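Local coordinates for protein endolytic peptidoglycan transglycosylase RlpA (Pseudomonas aeruginosa, PDB 6I05) that acts as a lytic transglycosylase with a strong preference for naked peptidoglycan strands lacking stem peptides, its SPOR domain recognising such denuded glycan in cell division, at residues Asp15-Leu20 against His45-Gly50; Lys21-Gly26 against Ala68-Pro73; Ser64-Val67 against Gln72-Leu75. All blocks are in the same frame, centred on the assembly; numbering follows the deposited sequence. Where two conformers were deposited one is given.

Interaction 1. Residues Asp15-Leu20 against His45-Gly50; sequences DAAELL and HRVRLG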
loop_
_atom_site.group_PDB
_atom_site.type_symbol
_atom_site.label_atom_id
_atom_site.label_comp_id
_atom_site.label_asym_id
_atom_site.label_seq_id
_atom_site.Cartn_x
_atom_site.Cartn_y
_atom_site.Cartn_z
ATOM N N ASP A 15 10.263 5.405 8.588
ATOM C CA ASP A 15 11.247 5.030 7.576
ATOM C C ASP A 15 10.852 3.730 6.890
ATOM O O ASP A 15 11.048 3.572 5.679
ATOM C CB ASP A 15 12.626 4.868 8.209
ATOM C CG ASP A 15 13.367 6.182 8.372
ATOM O OD1 ASP A 15 12.852 7.242 7.960
ATOM O OD2 ASP A 15 14.480 6.138 8.927
ATOM N N ALA A 16 10.301 2.781 7.652
ATOM C CA ALA A 16 9.872 1.520 7.059
ATOM C C ALA A 16 8.708 1.737 6.104
ATOM O O ALA A 16 8.643 1.110 5.041
ATOM C CB ALA A 16 9.499 0.525 8.160
ATOM N N ALA A 17 7.771 2.613 6.476
ATOM C CA ALA A 17 6.659 2.931 5.587
ATOM C C ALA A 17 7.152 3.635 4.330
ATOM O O ALA A 17 6.740 3.293 3.216
ATOM C CB ALA A 17 5.621 3.778 6.322
ATOM N N GLU A 18 8.051 4.611 4.487
ATOM C CA GLU A 18 8.589 5.305 3.323
ATOM C C GLU A 18 9.371 4.355 2.429
ATOM O O GLU A 18 9.338 4.481 1.200
ATOM C CB GLU A 18 9.466 6.478 3.761
ATOM C CG GLU A 18 8.713 7.587 4.491
ATOM C CD GLU A 18 7.979 8.525 3.546
ATOM O OE1 GLU A 18 8.112 8.363 2.318
ATOM O OE2 GLU A 18 7.267 9.429 4.032
ATOM N N LEU A 19 10.086 3.396 3.026
ATOM C CA LEU A 19 10.843 2.441 2.227
ATOM C C LEU A 19 9.910 1.575 1.394
ATOM O O LEU A 19 10.134 1.382 0.195
ATOM C CB LEU A 19 11.720 1.579 3.128
ATOM C CG LEU A 19 12.535 0.505 2.413
ATOM C CD1 LEU A 19 13.448 1.117 1.360
ATOM C CD2 LEU A 19 13.351 -0.304 3.413
ATOM N N LEU A 20 8.847 1.051 2.012
ATOM C CA LEU A 20 7.889 0.260 1.252
ATOM C C LEU A 20 7.242 1.094 0.154
ATOM O O LEU A 20 7.069 0.619 -0.973
ATOM C CB LEU A 20 6.834 -0.356 2.173
ATOM C CG LEU A 20 5.764 -1.180 1.448
ATOM C CD1 LEU A 20 6.381 -2.312 0.640
ATOM C CD2 LEU A 20 4.742 -1.720 2.434
ATOM N N HIS A 45 1.528 4.070 10.388
ATOM C CA HIS A 45 1.786 4.570 9.038
ATOM C C HIS A 45 1.371 3.493 8.042
ATOM O O HIS A 45 2.076 2.494 7.874
ATOM C CB HIS A 45 3.270 4.893 8.869
ATOM C CG HIS A 45 3.781 5.889 9.856
ATOM N ND1 HIS A 45 3.505 7.236 9.757
ATOM C CD2 HIS A 45 4.552 5.740 10.956
ATOM C CE1 HIS A 45 4.083 7.874 10.758
ATOM N NE2 HIS A 45 4.718 6.989 11.503
ATOM N N ARG A 46 0.241 3.697 7.375
ATOM C CA ARG A 46 -0.316 2.712 6.453
ATOM C C ARG A 46 0.115 3.038 5.036
ATOM O O ARG A 46 -0.048 4.170 4.580
ATOM C CB ARG A 46 -1.841 2.707 6.549
ATOM C CG ARG A 46 -2.270 2.522 8.004
ATOM C CD ARG A 46 -3.715 2.777 8.295
ATOM N NE ARG A 46 -4.181 4.076 7.832
ATOM C CZ ARG A 46 -5.456 4.423 7.882
ATOM N NH1 ARG A 46 -6.335 3.575 8.405
ATOM N NH2 ARG A 46 -5.855 5.583 7.395
ATOM N N VAL A 47 0.665 2.051 4.341
ATOM C CA VAL A 47 1.148 2.241 2.979
ATOM C C VAL A 47 0.080 1.730 2.028
ATOM O O VAL A 47 -0.280 0.546 2.065
ATOM C CB VAL A 47 2.491 1.533 2.753
ATOM C CG1 VAL A 47 2.978 1.772 1.331
ATOM C CG2 VAL A 47 3.526 2.019 3.764
ATOM N N ARG A 48 -0.439 2.621 1.187
ATOM C CA ARG A 48 -1.592 2.347 0.352
ATOM C C ARG A 48 -1.307 2.744 -1.086
ATOM O O ARG A 48 -0.363 3.482 -1.383
ATOM C CB ARG A 48 -2.819 3.105 0.864
ATOM C CG ARG A 48 -3.269 2.595 2.208
ATOM C CD ARG A 48 -4.449 3.344 2.757
ATOM N NE ARG A 48 -4.969 2.610 3.905
ATOM C CZ ARG A 48 -6.124 2.859 4.502
ATOM N NH1 ARG A 48 -6.889 3.860 4.094
ATOM N NH2 ARG A 48 -6.507 2.092 5.511
ATOM N N LEU A 49 -2.139 2.241 -1.989
ATOM C CA LEU A 49 -2.035 2.677 -3.372
ATOM C C LEU A 49 -3.413 2.744 -4.009
ATOM O O LEU A 49 -4.339 2.033 -3.613
ATOM C CB LEU A 49 -1.023 1.876 -4.185
ATOM C CG LEU A 49 -1.423 0.428 -4.307
ATOM C CD1 LEU A 49 -2.006 0.184 -5.671
ATOM C CD2 LEU A 49 -0.219 -0.456 -4.100
ATOM N N GLY A 50 -3.538 3.641 -4.976
ATOM C CA GLY A 50 -4.791 3.882 -5.637
ATOM C C GLY A 50 -4.973 5.365 -5.865
ATOM O O GLY A 50 -4.141 6.173 -5.446
#
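Val47 is overlapped by Ala17 and Leu20, one turn apart on the helix, with one methyl set against each. The pairing belongs to the SPOR fold, a βαββαβ domain in which two helices pack on an antiparallel sheet; here helix 14-25 lies on strand 42-52, which is flanked in the sheet by strands 4-11 and 32-39. The short segments run nearly parallel, 9° apart, with a closest axis approach of 8.4 Å. Val47 CG2, beside its own backbone N, comes up against the helix backbone, 3.5 Å from Ala17 O, and also meets Ala17 CB at 3.7 Å. The other branch, CG1, is anti to the backbone N (chi1 -179°) and packs on Leu20 CG and CD2, with Leu20 CD2 also reaching Val47 CB at 4.0 Å; the two side chains cross obliquely. Ala17 and Leu20 also touch Phe11 of strand 4-11. Arg46, just before Val47, points the opposite way, toward the sheet face that in SPOR domains probably meets the glycan. At the start of the strand segment, His45 contributes carbon rather than a polar atom to the contact: its ND1 is hydrogen-bonded to Ser36 OG on the neighbouring strand, while its CB packs on Ala17 CB at 3.6 Å.

Interaction 2. Residues Lys21-Gly26 against Ala68-Pro73; sequences KAKLSG and ANLGQP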
loop_
_atom_site.group_PDB
_atom_site.type_symbol
_atom_site.label_atom_id
_atom_site.label_comp_id
_atom_site.label_asym_id
_atom_site.label_seq_id
_atom_site.Cartn_x
_atom_site.Cartn_y
_atom_site.Cartn_z
ATOM N N LYS A 21 6.880 2.343 0.460
ATOM C CA LYS A 21 6.322 3.222 -0.566
ATOM C C LYS A 21 7.263 3.351 -1.761
ATOM O O LYS A 21 6.838 3.238 -2.917
ATOM C CB LYS A 21 5.995 4.594 0.025
ATOM C CG LYS A 21 5.697 5.651 -1.015
ATOM C CD LYS A 21 5.326 6.965 -0.356
ATOM C CE LYS A 21 5.160 8.079 -1.376
ATOM N NZ LYS A 21 4.897 9.394 -0.726
ATOM N N ALA A 22 8.550 3.595 -1.497
ATOM C CA ALA A 22 9.514 3.735 -2.585
ATOM C C ALA A 22 9.627 2.451 -3.401
ATOM O O ALA A 22 9.657 2.495 -4.637
ATOM C CB ALA A 22 10.879 4.151 -2.034
ATOM N N LYS A 23 9.681 1.295 -2.732
ATOM C CA LYS A 23 9.778 0.032 -3.460
ATOM C C LYS A 23 8.534 -0.223 -4.302
ATOM O O LYS A 23 8.629 -0.713 -5.433
ATOM C CB LYS A 23 10.015 -1.123 -2.486
ATOM C CG LYS A 23 11.374 -1.087 -1.798
ATOM C CD LYS A 23 11.554 -2.282 -0.883
ATOM C CE LYS A 23 12.958 -2.332 -0.306
ATOM N NZ LYS A 23 13.038 -3.281 0.843
ATOM N N LEU A 24 7.353 0.090 -3.765
ATOM C CA LEU A 24 6.124 -0.141 -4.517
ATOM C C LEU A 24 6.073 0.690 -5.788
ATOM O O LEU A 24 5.502 0.252 -6.794
ATOM C CB LEU A 24 4.905 0.152 -3.648
ATOM C CG LEU A 24 4.574 -0.910 -2.600
ATOM C CD1 LEU A 24 3.600 -0.357 -1.567
ATOM C CD2 LEU A 24 4.006 -2.147 -3.275
ATOM N N SER A 25 6.660 1.885 -5.767
ATOM C CA SER A 25 6.686 2.703 -6.970
ATOM C C SER A 25 7.406 2.014 -8.120
ATOM O O SER A 25 7.155 2.345 -9.282
ATOM C CB SER A 25 7.306 4.066 -6.658
ATOM O OG SER A 25 6.474 4.789 -5.761
ATOM N N GLY A 26 8.277 1.052 -7.830
ATOM C CA GLY A 26 8.929 0.299 -8.880
ATOM C C GLY A 26 8.141 -0.864 -9.431
ATOM O O GLY A 26 8.570 -1.487 -10.405
ATOM N N ALA A 68 7.028 -9.378 -6.225
ATOM C CA ALA A 68 8.112 -8.571 -5.687
ATOM C C ALA A 68 8.384 -8.853 -4.218
ATOM O O ALA A 68 9.323 -8.275 -3.659
ATOM C CB ALA A 68 7.790 -7.088 -5.876
ATOM N N ASN A 69 7.583 -9.709 -3.585
ATOM C CA ASN A 69 7.767 -10.087 -2.188
ATOM C C ASN A 69 7.696 -8.878 -1.262
ATOM O O ASN A 69 8.482 -8.746 -0.324
ATOM C CB ASN A 69 9.058 -10.884 -1.986
ATOM C CG ASN A 69 9.057 -11.673 -0.702
ATOM O OD1 ASN A 69 8.004 -12.030 -0.184
ATOM N ND2 ASN A 69 10.245 -11.948 -0.175
ATOM N N LEU A 70 6.743 -7.987 -1.524
ATOM C CA LEU A 70 6.653 -6.732 -0.792
ATOM C C LEU A 70 5.573 -6.721 0.280
ATOM O O LEU A 70 5.480 -5.744 1.027
ATOM C CB LEU A 70 6.468 -5.551 -1.755
ATOM C CG LEU A 70 7.705 -5.212 -2.589
ATOM C CD1 LEU A 70 7.400 -4.111 -3.592
ATOM C CD2 LEU A 70 8.861 -4.806 -1.688
ATOM N N GLY A 71 4.778 -7.771 0.399
ATOM C CA GLY A 71 3.788 -7.840 1.448
ATOM C C GLY A 71 2.510 -8.468 0.942
ATOM O O GLY A 71 2.441 -8.978 -0.174
ATOM N N GLN A 72 1.486 -8.437 1.792
ATOM C CA GLN A 72 0.192 -9.039 1.485
ATOM C C GLN A 72 -0.810 -7.933 1.192
ATOM O O GLN A 72 -1.335 -7.302 2.122
ATOM C CB GLN A 72 -0.286 -9.906 2.654
ATOM C CG GLN A 72 0.566 -11.150 2.905
ATOM C CD GLN A 72 0.664 -12.074 1.698
ATOM O OE1 GLN A 72 -0.244 -12.139 0.866
ATOM N NE2 GLN A 72 1.772 -12.800 1.603
ATOM N N PRO A 73 -1.099 -7.657 -0.076
ATOM C CA PRO A 73 -1.919 -6.492 -0.434
ATOM C C PRO A 73 -3.402 -6.802 -0.259
ATOM O O PRO A 73 -3.912 -7.772 -0.821
ATOM C CB PRO A 73 -1.568 -6.275 -1.909
ATOM C CG PRO A 73 -1.190 -7.644 -2.407
ATOM C CD PRO A 73 -0.622 -8.404 -1.253
#
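Leu70 reaches from the loop to the helix and divides its two methyls between Lys23 and Leu24. The contact between leucines is purely apolar: Leu70 CD1 meets Leu24 CD2 at 3.9 Å, the two side chains lying head to tail. With CG beside the backbone N (chi1 -76°), Leu24 turns its CD2 methyl to the loop although its CB does not point there. Ile65 of helix 55-67 also touches both leucines. The second kind of contact uses the hydrocarbon part of a lysine. Leu70 CD2 lies 3.9 Å from Lys23 CB and 3.8 Å from Lys23 CD, while the extended lysine chain carries its ammonium away from the loop, at the exposed margin.

In the SPOR fold this loop leads from helix 55-67 to strand 74-76, the last strand of the sheet, and passes the C-terminal part of helix 14-25 on the way. Backbone geometry shapes both partners. Asn69 takes a positive phi of 60° and closes the preceding helix with a Schellman motif, just before Leu70 turns in. On the other partner, Ser25 N bonds to Lys21 O at 3.2 Å and Gly26 N to Lys23 O at 3.0 Å.

Interaction 3. Residues Ser64-Val67 against Gln72-Leu75; sequences SIRV and QPTL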
loop_
_atom_site.group_PDB
_atom_site.type_symbol
_atom_site.label_atom_id
_atom_site.label_comp_id
_atom_site.label_asym_id
_atom_site.label_seq_id
_atom_site.Cartn_x
_atom_site.Cartn_y
_atom_site.Cartn_z
ATOM N N SER A 64 1.493 -8.502 -8.782
ATOM C CA SER A 64 2.811 -7.891 -8.942
ATOM C C SER A 64 3.476 -7.641 -7.597
ATOM O O SER A 64 4.697 -7.803 -7.449
ATOM C CB SER A 64 2.679 -6.578 -9.708
ATOM O OG SER A 64 2.180 -6.807 -11.007
ATOM N N ILE A 65 2.689 -7.238 -6.599
ATOM C CA ILE A 65 3.235 -6.992 -5.270
ATOM C C ILE A 65 3.744 -8.291 -4.654
ATOM O O ILE A 65 4.813 -8.323 -4.026
ATOM C CB ILE A 65 2.175 -6.296 -4.396
ATOM C CG1 ILE A 65 1.929 -4.873 -4.913
ATOM C CG2 ILE A 65 2.579 -6.318 -2.932
ATOM C CD1 ILE A 65 0.623 -4.250 -4.437
ATOM N N ARG A 66 3.002 -9.386 -4.840
ATOM C CA ARG A 66 3.449 -10.673 -4.320
ATOM C C ARG A 66 4.696 -11.174 -5.045
ATOM O O ARG A 66 5.608 -11.710 -4.408
ATOM C CB ARG A 66 2.318 -11.704 -4.369
ATOM C CG ARG A 66 1.177 -11.407 -3.402
ATOM C CD ARG A 66 0.324 -12.638 -3.152
ATOM N NE ARG A 66 -0.623 -12.418 -2.059
ATOM C CZ ARG A 66 -1.869 -11.984 -2.224
ATOM N NH1 ARG A 66 -2.332 -11.726 -3.443
ATOM N NH2 ARG A 66 -2.657 -11.813 -1.167
ATOM N N VAL A 67 4.765 -11.000 -6.371
ATOM C CA VAL A 67 5.970 -11.382 -7.113
ATOM C C VAL A 67 7.186 -10.661 -6.556
ATOM O O VAL A 67 8.265 -11.248 -6.415
ATOM C CB VAL A 67 5.801 -11.116 -8.622
ATOM C CG1 VAL A 67 7.147 -11.221 -9.366
ATOM C CG2 VAL A 67 4.802 -12.070 -9.221
ATOM N N GLN A 72 1.486 -8.437 1.792
ATOM C CA GLN A 72 0.192 -9.039 1.485
ATOM C C GLN A 72 -0.810 -7.933 1.192
ATOM O O GLN A 72 -1.335 -7.302 2.122
ATOM C CB GLN A 72 -0.286 -9.906 2.654
ATOM C CG GLN A 72 0.566 -11.150 2.905
ATOM C CD GLN A 72 0.664 -12.074 1.698
ATOM O OE1 GLN A 72 -0.244 -12.139 0.866
ATOM N NE2 GLN A 72 1.772 -12.800 1.603
ATOM N N PRO A 73 -1.099 -7.657 -0.076
ATOM C CA PRO A 73 -1.919 -6.492 -0.434
ATOM C C PRO A 73 -3.402 -6.802 -0.259
ATOM O O PRO A 73 -3.912 -7.772 -0.821
ATOM C CB PRO A 73 -1.568 -6.275 -1.909
ATOM C CG PRO A 73 -1.190 -7.644 -2.407
ATOM C CD PRO A 73 -0.622 -8.404 -1.253
ATOM N N THR A 74 -4.099 -5.962 0.506
ATOM C CA THR A 74 -5.516 -6.140 0.794
ATOM C C THR A 74 -6.308 -4.905 0.385
ATOM O O THR A 74 -5.812 -3.787 0.451
ATOM C CB THR A 74 -5.751 -6.438 2.284
ATOM O OG1 THR A 74 -5.251 -5.354 3.077
ATOM C CG2 THR A 74 -5.042 -7.710 2.692
ATOM N N LEU A 75 -7.549 -5.118 -0.043
ATOM C CA LEU A 75 -8.421 -4.001 -0.391
ATOM C C LEU A 75 -8.809 -3.222 0.856
ATOM O O LEU A 75 -9.104 -3.804 1.906
ATOM C CB LEU A 75 -9.686 -4.509 -1.075
ATOM C CG LEU A 75 -9.547 -4.772 -2.573
ATOM C CD1 LEU A 75 -10.710 -5.585 -3.056
ATOM C CD2 LEU A 75 -9.480 -3.456 -3.343
HETATM O O HOH W 1 -4.284 -10.322 0.137
#
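Pro73 has the most surface buried here, its ring set between Ile65 and Arg66, consecutive residues of the helix. On the apolar side Ile65 CD1 reaches Pro73 CB at 3.9 Å and Ile65 CG2 lies 4.0 Å from Pro73 CG. On the polar side Pro73 CD sits over the centre of one face of the Arg66 guanidinium, 3.9 Å above its plane. The edge of the same group grips Gln72 side-on through one atom: Arg66 NE to Gln72 OE1 is 3.0 Å (N-H...O 151°) and Arg66 NH2 to Gln72 OE1 3.2 Å (138°). NH2 arrives nearly in line with the C=O bond, NE well off that line and tilted from the carbonyl plane. Gln72 starts away from the helix, but a bend at chi2 brings its amide round, its plane 38° from the guanidinium. The two edge bonds, with Pro73 CD over one face, probably limit the guanidinium's rotation. A water accepts weakly from Arg66 NH2 and donates to Pro73 O, which also receives Gln62 NE2. The contact ties the end of helix 55-67 to the lead-in of strand 74-76, where Thr74 pairs through its backbone with Gln7 of strand 4-11, while Ile65 also packs on Val8 of that strand.

How the interactions relate
Interactions 1 and 2 share helix 14-25, their centres 9 Å apart: Val47 CG1 meets Leu24 CD1 at 3.6 Å, and Leu20 CD1 lies the same distance from Leu70 O, so the packing continues along the helix. Interactions 2 and 3, centres 8 Å apart, have Gln72 and Pro73 in common, and a probable hydrogen bond from Leu70 N to Ile65 O (3.2 Å) joins them at the helix end. Interactions 1 and 3 lie on opposite sides of the chain's centre, 13 Å apart by their own centres, yet Leu49 CD2 touches Ile65 CD1. Together they tie both helices and the loop between helix 55-67 and strand 74-76 to one face of the sheet, the one away from Arg46.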